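Local coordinates for protein spermidine synthase (Corynebacterium glutamicum ATCC 13032, PDB 3GJY) that probably transfers an aminopropyl group from decarboxylated S-adenosylmethionine to putrescine, as spermidine synthases do in polyamine biosynthesis, at residues A[158-163]-A[188-193]; A[226-231]-A[267-272]. All blocks are in the same frame, centred on the assembly; numbering follows the deposited sequence.

Both contacts reach the same mixed sheet of the Rossmann-like domain, on opposite sides of the chain's centre; their nearest atoms are about 12 Å apart. Contact 1 joins the entrance of the inner strand 160-165 to the end of helix 180-189; contact 2 joins the exit of strand 222-227 to the chain leading into the edge strand 272-274. G189, L190 and I163 are buried in one, I226, A227, D228 and A271 in the other, with P192 and P270 outside. Contact 1 has three bonds to helix-end carbonyls, a fourth in a parallel bridge, and apolar pairs I163-L190 within and A158-P192 outside. Contact 2 has one antiparallel bridge, the pair I226-A271, and proline and valine against polar groups.

Contact 1: A[158-163]-A[188-193]; sequences ASRDVI and RGLAPG
R188 and A158 meet through backbone: the carbonyl O of R188, in the last turn of helix 180-189, accepts from A158 N at 3.3 Å. A water reinforces this corner by donating to R188 O and to L190 O, the latter at 2.6 Å, and accepts only a weak bond from A158 N. At G189 the carbonyl O takes two amides, S159 N at 2.9 Å and R160 N at 3.2 Å, which arrive from opposite faces of its plane. S159 OG lies 3.9 Å from G189 CA. That hydroxyl is held by R160, whose NE and NH1 grip it side-on in the guanidinium plane, and also by T156 O, while R160 NH2 reaches on to T94. R160 CG stands between its backbone N and carbonyl carbon (chi1 54°), close to G189 O.

L190 is the first residue to leave the helix. It makes a parallel bridge with R160, and its CA lies 3.4 Å from R160 O in a CA-H...O contact. Its CD2 touches D161 O, and the branch point CG meets I163 CD1 at 3.8 Å, the two side chains crossing obliquely. A191 N then donates to R160 O at 2.8 Å, nearly straight at 164°, and A191 CB rests against D161 OD1, an oxygen salt-bridged to R92. P192 CD lies at the outer end, near A158 CB.

Strand 160-165 runs between strands 92-96 and 194-202. V162 leans on I93 and I163 on L96, and D161 and I163 bond through their backbones to L195, placing the end of helix 180-189 beside the beginnings of these parallel strands.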
ATOM      1  N   ALA A 158     -19.255   1.100   3.749  1.00 13.59           N
ATOM      2  CA  ALA A 158     -18.851   2.490   4.037  1.00 13.51           C
ATOM      3  C   ALA A 158     -18.228   2.614   5.422  1.00 13.39           C
ATOM      4  O   ALA A 158     -18.487   3.563   6.173  1.00 15.29           O
ATOM      5  CB  ALA A 158     -20.050   3.430   3.885  1.00 15.36           C
ATOM      6  N   SER A 159     -17.357   1.653   5.728  1.00 12.24           N
ATOM      7  CA  SER A 159     -16.653   1.588   7.014  1.00 12.25           C
ATOM      8  C   SER A 159     -15.253   2.171   7.003  1.00 12.13           C
ATOM      9  O   SER A 159     -14.621   2.276   8.055  1.00 13.22           O
ATOM     10  CB  SER A 159     -16.680   0.141   7.507  1.00 11.94           C
ATOM     11  OG  SER A 159     -16.144  -0.726   6.501  1.00 12.29           O
ATOM     12  N   ARG A 160     -14.769   2.553   5.824  1.00 11.45           N
ATOM     13  CA  ARG A 160     -13.417   3.182   5.694  1.00 11.07           C
ATOM     14  C   ARG A 160     -13.377   4.041   4.437  1.00 11.24           C
ATOM     15  O   ARG A 160     -14.151   3.790   3.513  1.00 12.03           O
ATOM     16  CB  ARG A 160     -12.303   2.101   5.675  1.00 11.22           C
ATOM     17  CG  ARG A 160     -12.519   1.031   4.604  1.00 12.14           C
ATOM     18  CD  ARG A 160     -12.255  -0.369   5.109  1.00 13.90           C
ATOM     19  NE  ARG A 160     -13.188  -0.822   6.112  1.00 13.90           N
ATOM     20  CZ  ARG A 160     -12.899  -1.339   7.320  1.00 14.60           C
ATOM     21  NH1 ARG A 160     -13.903  -1.751   8.060  1.00 14.21           N
ATOM     22  NH2 ARG A 160     -11.674  -1.420   7.825  1.00 15.00           N
ATOM     23  N   ASP A 161     -12.437   4.992   4.373  1.00 10.54           N
ATOM     24  CA  ASP A 161     -12.369   5.913   3.236  1.00 10.77           C
ATOM     25  C   ASP A 161     -11.298   5.558   2.256  1.00 10.20           C
ATOM     26  O   ASP A 161     -11.420   5.877   1.066  1.00 10.93           O
ATOM     27  CB  ASP A 161     -12.132   7.323   3.760  1.00 11.39           C
ATOM     28  CG  ASP A 161     -13.216   7.712   4.716  1.00 12.68           C
ATOM     29  OD1 ASP A 161     -14.384   7.838   4.293  1.00 15.27           O
ATOM     30  OD2 ASP A 161     -12.944   7.839   5.909  1.00 13.75           O
ATOM     31  N   VAL A 162     -10.244   4.887   2.746  1.00 10.03           N
ATOM     32  CA  VAL A 162      -9.100   4.515   1.924  1.00  9.50           C
ATOM     33  C   VAL A 162      -8.656   3.149   2.396  1.00  9.46           C
ATOM     34  O   VAL A 162      -8.586   2.920   3.591  1.00 10.84           O
ATOM     35  CB  VAL A 162      -7.905   5.532   2.104  1.00  9.46           C
ATOM     36  CG1 VAL A 162      -6.759   5.125   1.217  1.00 10.49           C
ATOM     37  CG2 VAL A 162      -8.340   6.984   1.829  1.00 11.80           C
ATOM     38  N   ILE A 163      -8.303   2.286   1.453  1.00  9.54           N
ATOM     39  CA  ILE A 163      -7.626   1.023   1.755  1.00  9.71           C
ATOM     40  C   ILE A 163      -6.280   1.038   1.030  1.00  9.60           C
ATOM     41  O   ILE A 163      -6.233   1.279  -0.165  1.00 11.24           O
ATOM     42  CB  ILE A 163      -8.463  -0.186   1.250  1.00 10.05           C
ATOM     43  CG1 ILE A 163      -9.788  -0.301   2.021  1.00 10.43           C
ATOM     44  CG2 ILE A 163      -7.691  -1.517   1.301  1.00 12.03           C
ATOM     45  CD1 ILE A 163     -10.831  -1.150   1.298  1.00 12.00           C
ATOM     46  N   ARG A 188     -17.139  -2.879  -1.196  1.00 10.59           N
ATOM     47  CA  ARG A 188     -18.187  -2.778  -0.213  1.00 11.34           C
ATOM     48  C   ARG A 188     -17.741  -1.978   1.008  1.00 11.01           C
ATOM     49  O   ARG A 188     -18.492  -1.141   1.515  1.00 12.12           O
ATOM     50  CB  ARG A 188     -18.631  -4.164   0.238  1.00 11.81           C
ATOM     51  CG  ARG A 188     -19.794  -4.113   1.269  1.00 11.46           C
ATOM     52  CD  ARG A 188     -20.219  -5.548   1.680  1.00 10.95           C
ATOM     53  NE  ARG A 188     -19.140  -6.176   2.426  1.00 12.01           N
ATOM     54  CZ  ARG A 188     -18.333  -7.135   1.974  1.00 11.76           C
ATOM     55  NH1 ARG A 188     -18.523  -7.719   0.791  1.00 11.68           N
ATOM     56  NH2 ARG A 188     -17.318  -7.544   2.737  1.00 12.80           N
ATOM     57  N   GLY A 189     -16.532  -2.244   1.502  1.00 10.40           N
ATOM     58  CA  GLY A 189     -16.087  -1.538   2.714  1.00 11.39           C
ATOM     59  C   GLY A 189     -15.848  -0.056   2.504  1.00 10.74           C
ATOM     60  O   GLY A 189     -15.915   0.688   3.461  1.00 11.79           O
ATOM     61  N   LEU A 190     -15.500   0.373   1.285  1.00 12.00           N
ATOM     62  CA  LEU A 190     -15.202   1.781   1.046  1.00 11.30           C
ATOM     63  C   LEU A 190     -16.443   2.653   1.082  1.00 12.07           C
ATOM     64  O   LEU A 190     -17.508   2.284   0.531  1.00 13.65           O
ATOM     65  CB  LEU A 190     -14.503   1.944  -0.308  1.00 11.64           C
ATOM     66  CG  LEU A 190     -13.030   1.526  -0.287  1.00 11.63           C
ATOM     67  CD1 LEU A 190     -12.512   1.423  -1.736  1.00 13.82           C
ATOM     68  CD2 LEU A 190     -12.156   2.480   0.553  1.00 12.95           C
ATOM     69  N   ALA A 191     -16.297   3.826   1.697  1.00 12.47           N
ATOM     70  CA  ALA A 191     -17.293   4.888   1.505  1.00 14.17           C
ATOM     71  C   ALA A 191     -17.518   5.096   0.000  1.00 13.24           C
ATOM     72  O   ALA A 191     -16.605   4.908  -0.791  1.00 13.50           O
ATOM     73  CB  ALA A 191     -16.753   6.191   2.103  1.00 15.02           C
ATOM     74  N   PRO A 192     -18.719   5.519  -0.415  1.00 14.52           N
ATOM     75  CA  PRO A 192     -18.914   5.803  -1.831  1.00 14.91           C
ATOM     76  C   PRO A 192     -17.829   6.736  -2.362  1.00 14.63           C
ATOM     77  O   PRO A 192     -17.555   7.779  -1.757  1.00 15.92           O
ATOM     78  CB  PRO A 192     -20.302   6.463  -1.854  1.00 15.93           C
ATOM     79  CG  PRO A 192     -21.007   5.892  -0.658  1.00 16.69           C
ATOM     80  CD  PRO A 192     -19.928   5.766   0.387  1.00 14.73           C
ATOM     81  N   GLY A 193     -17.215   6.339  -3.477  1.00 13.96           N
ATOM     82  CA  GLY A 193     -16.169   7.150  -4.069  1.00 13.93           C
ATOM     83  C   GLY A 193     -14.816   7.044  -3.408  1.00 12.88           C
ATOM     84  O   GLY A 193     -13.900   7.740  -3.844  1.00 14.41           O
TER
HETATM   85  O   HOH W   1     -19.881   1.137   0.619  1.00 24.68           O

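Contact 2: A[226-231]-A[267-272]; sequences IADPPM and GGVPAQ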
ATOM      1  N   ILE A 226       0.798   4.493 -10.683  1.00 12.99           N
ATOM      2  CA  ILE A 226       2.100   5.138 -10.581  1.00 13.34           C
ATOM      3  C   ILE A 226       3.173   4.087 -10.730  1.00 14.30           C
ATOM      4  O   ILE A 226       3.201   3.095 -10.013  1.00 15.48           O
ATOM      5  CB  ILE A 226       2.258   5.891  -9.258  1.00 13.00           C
ATOM      6  CG1 ILE A 226       1.322   7.123  -9.204  1.00 13.34           C
ATOM      7  CG2 ILE A 226       3.725   6.396  -9.119  1.00 13.51           C
ATOM      8  CD1 ILE A 226       1.103   7.650  -7.828  1.00 14.75           C
ATOM      9  N   ALA A 227       4.041   4.270 -11.727  1.00 17.18           N
ATOM     10  CA  ALA A 227       4.900   3.179 -12.174  1.00 20.32           C
ATOM     11  C   ALA A 227       6.350   3.538 -12.183  1.00 21.84           C
ATOM     12  O   ALA A 227       6.711   4.698 -12.438  1.00 20.45           O
ATOM     13  CB  ALA A 227       4.486   2.729 -13.590  1.00 20.92           C
ATOM     14  N   ASP A 228       7.158   2.494 -11.925  1.00 24.34           N
ATOM     15  CA  ASP A 228       8.604   2.541 -12.050  1.00 25.18           C
ATOM     16  C   ASP A 228       8.961   2.294 -13.508  1.00 25.45           C
ATOM     17  O   ASP A 228       8.767   1.199 -14.011  1.00 25.60           O
ATOM     18  CB  ASP A 228       9.269   1.462 -11.228  1.00 25.57           C
ATOM     19  CG  ASP A 228      10.771   1.584 -11.244  1.00 29.71           C
ATOM     20  OD1 ASP A 228      11.379   1.473 -10.176  1.00 36.51           O
ATOM     21  OD2 ASP A 228      11.345   1.787 -12.335  1.00 33.26           O
ATOM     22  N   PRO A 229       9.509   3.309 -14.172  1.00 26.00           N
ATOM     23  CA  PRO A 229       9.772   3.220 -15.616  1.00 26.50           C
ATOM     24  C   PRO A 229      10.772   2.132 -16.082  1.00 26.87           C
ATOM     25  O   PRO A 229      10.494   1.468 -17.062  1.00 26.44           O
ATOM     26  CB  PRO A 229      10.240   4.645 -15.966  1.00 26.48           C
ATOM     27  CG  PRO A 229       9.572   5.501 -14.943  1.00 24.59           C
ATOM     28  CD  PRO A 229       9.705   4.675 -13.657  1.00 26.56           C
ATOM     29  N   PRO A 230      11.884   1.875 -15.344  1.00 28.55           N
ATOM     30  CA  PRO A 230      12.735   0.755 -15.805  1.00 29.13           C
ATOM     31  C   PRO A 230      12.060  -0.625 -15.737  1.00 30.66           C
ATOM     32  O   PRO A 230      12.452  -1.537 -16.462  1.00 31.27           O
ATOM     33  CB  PRO A 230      13.899   0.784 -14.811  1.00 29.45           C
ATOM     34  CG  PRO A 230      13.995   2.209 -14.389  1.00 29.44           C
ATOM     35  CD  PRO A 230      12.533   2.608 -14.239  1.00 28.07           C
HETATM   36  N   MSE A 231      11.068  -0.790 -14.866  1.00 31.14           N
HETATM   37  CA  MSE A 231      10.302  -2.034 -14.828  1.00 31.73           C
HETATM   38  C   MSE A 231       9.356  -2.145 -16.024  1.00 32.08           C
HETATM   39  O   MSE A 231       9.293  -3.190 -16.686  1.00 32.91           O
HETATM   40  CB  MSE A 231       9.534  -2.152 -13.516  1.00 31.37           C
HETATM   41  CG  MSE A 231       8.640  -3.371 -13.455  1.00 32.00           C
HETATM   42 SE   MSE A 231       7.259  -2.988 -12.261  0.60 29.09          SE
HETATM   43  CE  MSE A 231       6.615  -1.357 -13.090  1.00 30.67           C
ATOM     44  N   GLY A 267      12.053  11.720  -5.900  1.00 20.91           N
ATOM     45  CA  GLY A 267      12.692  10.571  -5.229  1.00 20.82           C
ATOM     46  C   GLY A 267      13.979  10.129  -5.913  1.00 22.05           C
ATOM     47  O   GLY A 267      14.405  10.752  -6.875  1.00 22.95           O
ATOM     48  N   GLY A 268      14.557   9.025  -5.462  1.00 21.71           N
ATOM     49  CA  GLY A 268      15.761   8.471  -6.092  1.00 22.75           C
ATOM     50  C   GLY A 268      15.506   7.781  -7.410  1.00 22.53           C
ATOM     51  O   GLY A 268      16.420   7.567  -8.205  1.00 24.89           O
ATOM     52  N   VAL A 269      14.258   7.392  -7.626  1.00 21.13           N
ATOM     53  CA  VAL A 269      13.851   6.778  -8.875  1.00 19.72           C
ATOM     54  C   VAL A 269      12.704   7.621  -9.410  1.00 19.01           C
ATOM     55  O   VAL A 269      11.642   7.668  -8.802  1.00 20.20           O
ATOM     56  CB  VAL A 269      13.360   5.327  -8.635  1.00 20.09           C
ATOM     57  CG1 VAL A 269      12.704   4.757  -9.904  1.00 21.68           C
ATOM     58  CG2 VAL A 269      14.524   4.454  -8.181  1.00 21.93           C
ATOM     59  N   PRO A 270      12.914   8.351 -10.520  1.00 17.65           N
ATOM     60  CA  PRO A 270      11.814   9.192 -11.005  1.00 18.11           C
ATOM     61  C   PRO A 270      10.676   8.328 -11.529  1.00 18.53           C
ATOM     62  O   PRO A 270      10.893   7.408 -12.292  1.00 19.29           O
ATOM     63  CB  PRO A 270      12.458  10.007 -12.146  1.00 19.11           C
ATOM     64  CG  PRO A 270      13.611   9.184 -12.569  1.00 20.52           C
ATOM     65  CD  PRO A 270      14.145   8.571 -11.294  1.00 19.41           C
ATOM     66  N   ALA A 271       9.473   8.590 -11.074  1.00 17.47           N
ATOM     67  CA  ALA A 271       8.349   7.737 -11.473  1.00 16.86           C
ATOM     68  C   ALA A 271       7.374   8.474 -12.361  1.00 16.96           C
ATOM     69  O   ALA A 271       7.503   9.682 -12.550  1.00 17.63           O
ATOM     70  CB  ALA A 271       7.624   7.206 -10.248  1.00 16.60           C
ATOM     71  N   GLN A 272       6.406   7.738 -12.900  1.00 18.13           N
ATOM     72  CA  GLN A 272       5.429   8.280 -13.855  1.00 18.28           C
ATOM     73  C   GLN A 272       4.010   7.987 -13.340  1.00 17.59           C
ATOM     74  O   GLN A 272       3.722   6.875 -12.893  1.00 18.15           O
ATOM     75  CB  GLN A 272       5.607   7.602 -15.228  1.00 18.90           C
ATOM     76  CG  GLN A 272       6.970   7.942 -15.875  1.00 20.41           C
ATOM     77  CD  GLN A 272       7.365   7.074 -17.059  1.00 23.66           C
ATOM     78  OE1 GLN A 272       6.710   6.081 -17.397  1.00 25.88           O
ATOM     79  NE2 GLN A 272       8.491   7.432 -17.675  1.00 25.34           N
TER
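The edge of the mixed sheet is formed here, where A227, at the end of strand 222-227, pairs with Q272, at the start of the edge strand 272-274. This is an antiparallel hydrogen-bonded pair: A227 N donates to Q272 O at 2.9 Å and Q272 N returns to A227 O at 3.1 Å. Q272 O also receives a CA-H...O contact from I226 CA. A271 CB lies 3.5 Å from A227 O and also touches I226 CG2.

D228 and A271 stay as close, CA to CA, as the bridged pair, and P229 then turns its ring toward the other segment. Its CG sits 3.4 Å from Q272 CD and nearly as close to NE2, the ring and the extended side chain crossing at a slant. CG of Q272, anti to its own carbonyl carbon (chi1 -65°), meets P229 CG as well. The amide oxygen OE1 is bonded to K274 NZ. On the same proline ring, CD touches P270 O at 3.3 Å.

D228 occupies the N-cap position of the short helix 229-232. Its CB points away from 267-272, yet the carboxylate end comes nearer and OD1 meets V269 CG1 at 3.6 Å, the two side chains crossing at about a right angle. That same OD1 is salt-bridged to R236.

Strand 238-245 flanks 222-227 on its other edge, with I226 bonded through its backbone to I241. W73 of helix 69-85 touches I226, D228 and A271, while L232 of helix 229-232 meets A227 and Q272.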